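Local coordinates for AgaA (Rhizobium radiobacter, PDB 6HLX), which binds the opine agropinic acid as the periplasmic solute-binding component of an ABC importer of Agrobacterium, at residues L102-K107 / L118-P123. Sequence-based numbering, arbitrary orientation.
Sequences LSSISK and LTLSTP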
# COMPACT_ATOMS: atom_id res chain seq x y z
N LEU A 102 -6.45 -10.13 -8.50
CA LEU A 102 -7.51 -9.95 -9.49
C LEU A 102 -7.62 -11.18 -10.41
O LEU A 102 -8.57 -11.23 -11.20
CB LEU A 102 -7.27 -8.68 -10.33
CG LEU A 102 -7.71 -7.36 -9.68
CD1 LEU A 102 -6.68 -6.87 -8.67
CD2 LEU A 102 -7.89 -6.29 -10.74
N SER A 103 -6.69 -12.18 -10.29
CA SER A 103 -6.59 -13.34 -11.20
C SER A 103 -7.81 -14.26 -11.26
O SER A 103 -7.93 -15.04 -12.21
CB SER A 103 -5.33 -14.17 -10.91
OG SER A 103 -5.45 -14.81 -9.65
N SER A 104 -8.74 -14.14 -10.30
CA SER A 104 -9.97 -14.94 -10.33
C SER A 104 -10.93 -14.45 -11.43
O SER A 104 -11.87 -15.16 -11.75
CB SER A 104 -10.66 -14.94 -8.98
OG SER A 104 -10.90 -13.61 -8.55
N ILE A 105 -10.69 -13.26 -12.02
CA ILE A 105 -11.53 -12.79 -13.13
C ILE A 105 -11.27 -13.75 -14.32
O ILE A 105 -10.15 -13.80 -14.81
CB ILE A 105 -11.24 -11.31 -13.52
CG1 ILE A 105 -11.62 -10.35 -12.38
CG2 ILE A 105 -11.96 -10.98 -14.83
CD1 ILE A 105 -11.02 -8.87 -12.53
N SER A 106 -12.29 -14.51 -14.73
CA SER A 106 -12.11 -15.47 -15.84
C SER A 106 -12.78 -15.04 -17.14
O SER A 106 -12.42 -15.54 -18.20
CB SER A 106 -12.54 -16.88 -15.43
OG SER A 106 -13.87 -16.91 -14.96
N LYS A 107 -13.78 -14.16 -17.06
CA LYS A 107 -14.49 -13.68 -18.25
C LYS A 107 -14.83 -12.21 -18.07
O LYS A 107 -15.25 -11.82 -16.97
CB LYS A 107 -15.77 -14.52 -18.45
CG LYS A 107 -16.54 -14.19 -19.73
CD LYS A 107 -17.51 -15.30 -20.11
CE LYS A 107 -18.82 -15.22 -19.35
NZ LYS A 107 -19.81 -16.23 -19.84
N LEU A 118 -18.21 -9.05 -15.13
CA LEU A 118 -17.13 -9.96 -14.77
C LEU A 118 -17.72 -11.25 -14.25
O LEU A 118 -18.74 -11.25 -13.56
CB LEU A 118 -16.22 -9.36 -13.66
CG LEU A 118 -15.68 -7.95 -13.88
CD1 LEU A 118 -14.85 -7.50 -12.68
CD2 LEU A 118 -14.89 -7.85 -15.19
N THR A 119 -17.07 -12.37 -14.60
CA THR A 119 -17.40 -13.67 -14.06
C THR A 119 -16.09 -14.16 -13.47
O THR A 119 -15.05 -14.10 -14.14
CB THR A 119 -17.97 -14.65 -15.10
OG1 THR A 119 -19.12 -14.07 -15.70
CG2 THR A 119 -18.37 -15.98 -14.46
N LEU A 120 -16.13 -14.63 -12.22
CA LEU A 120 -14.94 -15.14 -11.54
C LEU A 120 -14.91 -16.66 -11.60
O LEU A 120 -15.96 -17.30 -11.64
CB LEU A 120 -14.90 -14.69 -10.07
CG LEU A 120 -15.11 -13.20 -9.73
CD1 LEU A 120 -14.80 -12.95 -8.25
CD2 LEU A 120 -14.28 -12.29 -10.63
N SER A 121 -13.69 -17.24 -11.59
CA SER A 121 -13.51 -18.69 -11.58
C SER A 121 -13.81 -19.24 -10.17
O SER A 121 -14.23 -20.39 -10.04
CB SER A 121 -12.10 -19.05 -12.06
OG SER A 121 -11.11 -18.26 -11.40
N THR A 122 -13.55 -18.42 -9.12
CA THR A 122 -13.86 -18.76 -7.71
C THR A 122 -14.51 -17.52 -7.06
O THR A 122 -14.15 -16.40 -7.43
CB THR A 122 -12.60 -19.19 -6.93
OG1 THR A 122 -11.58 -18.19 -7.04
CG2 THR A 122 -12.06 -20.57 -7.38
N PRO A 123 -15.43 -17.67 -6.08
CA PRO A 123 -16.07 -16.48 -5.49
C PRO A 123 -15.13 -15.58 -4.73
O PRO A 123 -14.12 -16.05 -4.18
CB PRO A 123 -17.11 -17.06 -4.54
CG PRO A 123 -17.29 -18.49 -4.94
CD PRO A 123 -15.98 -18.92 -5.51
O HOH W 1 -9.55 -17.17 -13.34
O HOH W 2 -20.87 -15.85 -16.78
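Thr-119 O sits at the focus of a classic beta bulge, accepting two backbone N-H groups in its carbonyl plane: Ser-106 N at 2.9 Å and, in a longer bond, Lys-107 N at 3.2 Å. The return bond, Thr-119 N to Lys-107 O (3.0 Å), completes the antiparallel hydrogen-bonded pair. Beyond the bulge Ser-121 N reaches Ser-104 O at 2.8 Å, with an N-H...O angle of 159°, and Leu-120 CA adds a CH...O contact to that carbonyl. Ser-106 OG, set between its own backbone N and carbonyl carbon (chi1 55°), lies 3.2 Å from Thr-119 O. Lys-107 and Thr-119 run side by side on one face; the lysine, bent at chi3 (82°), lays CE 3.8 Å from Thr-119 OG1, and a water links this hydroxyl to NZ, weakly at the lysine. The Ile-105 side chain crosses that of Leu-120 obliquely, CG1 lying 3.7 Å from CD2, and packs against Leu-90 of helix 79-90; Met-127 of helix 127-131 touches Leu-120. Strands 105-110, outermost in its antiparallel sheet, and 115-120 form a hairpin. Four backbone N-H...O bonds thus join its open end, two converging on Thr-119 O, with Ser-106, Lys-107 and Ser-121 side chains exposed to solvent.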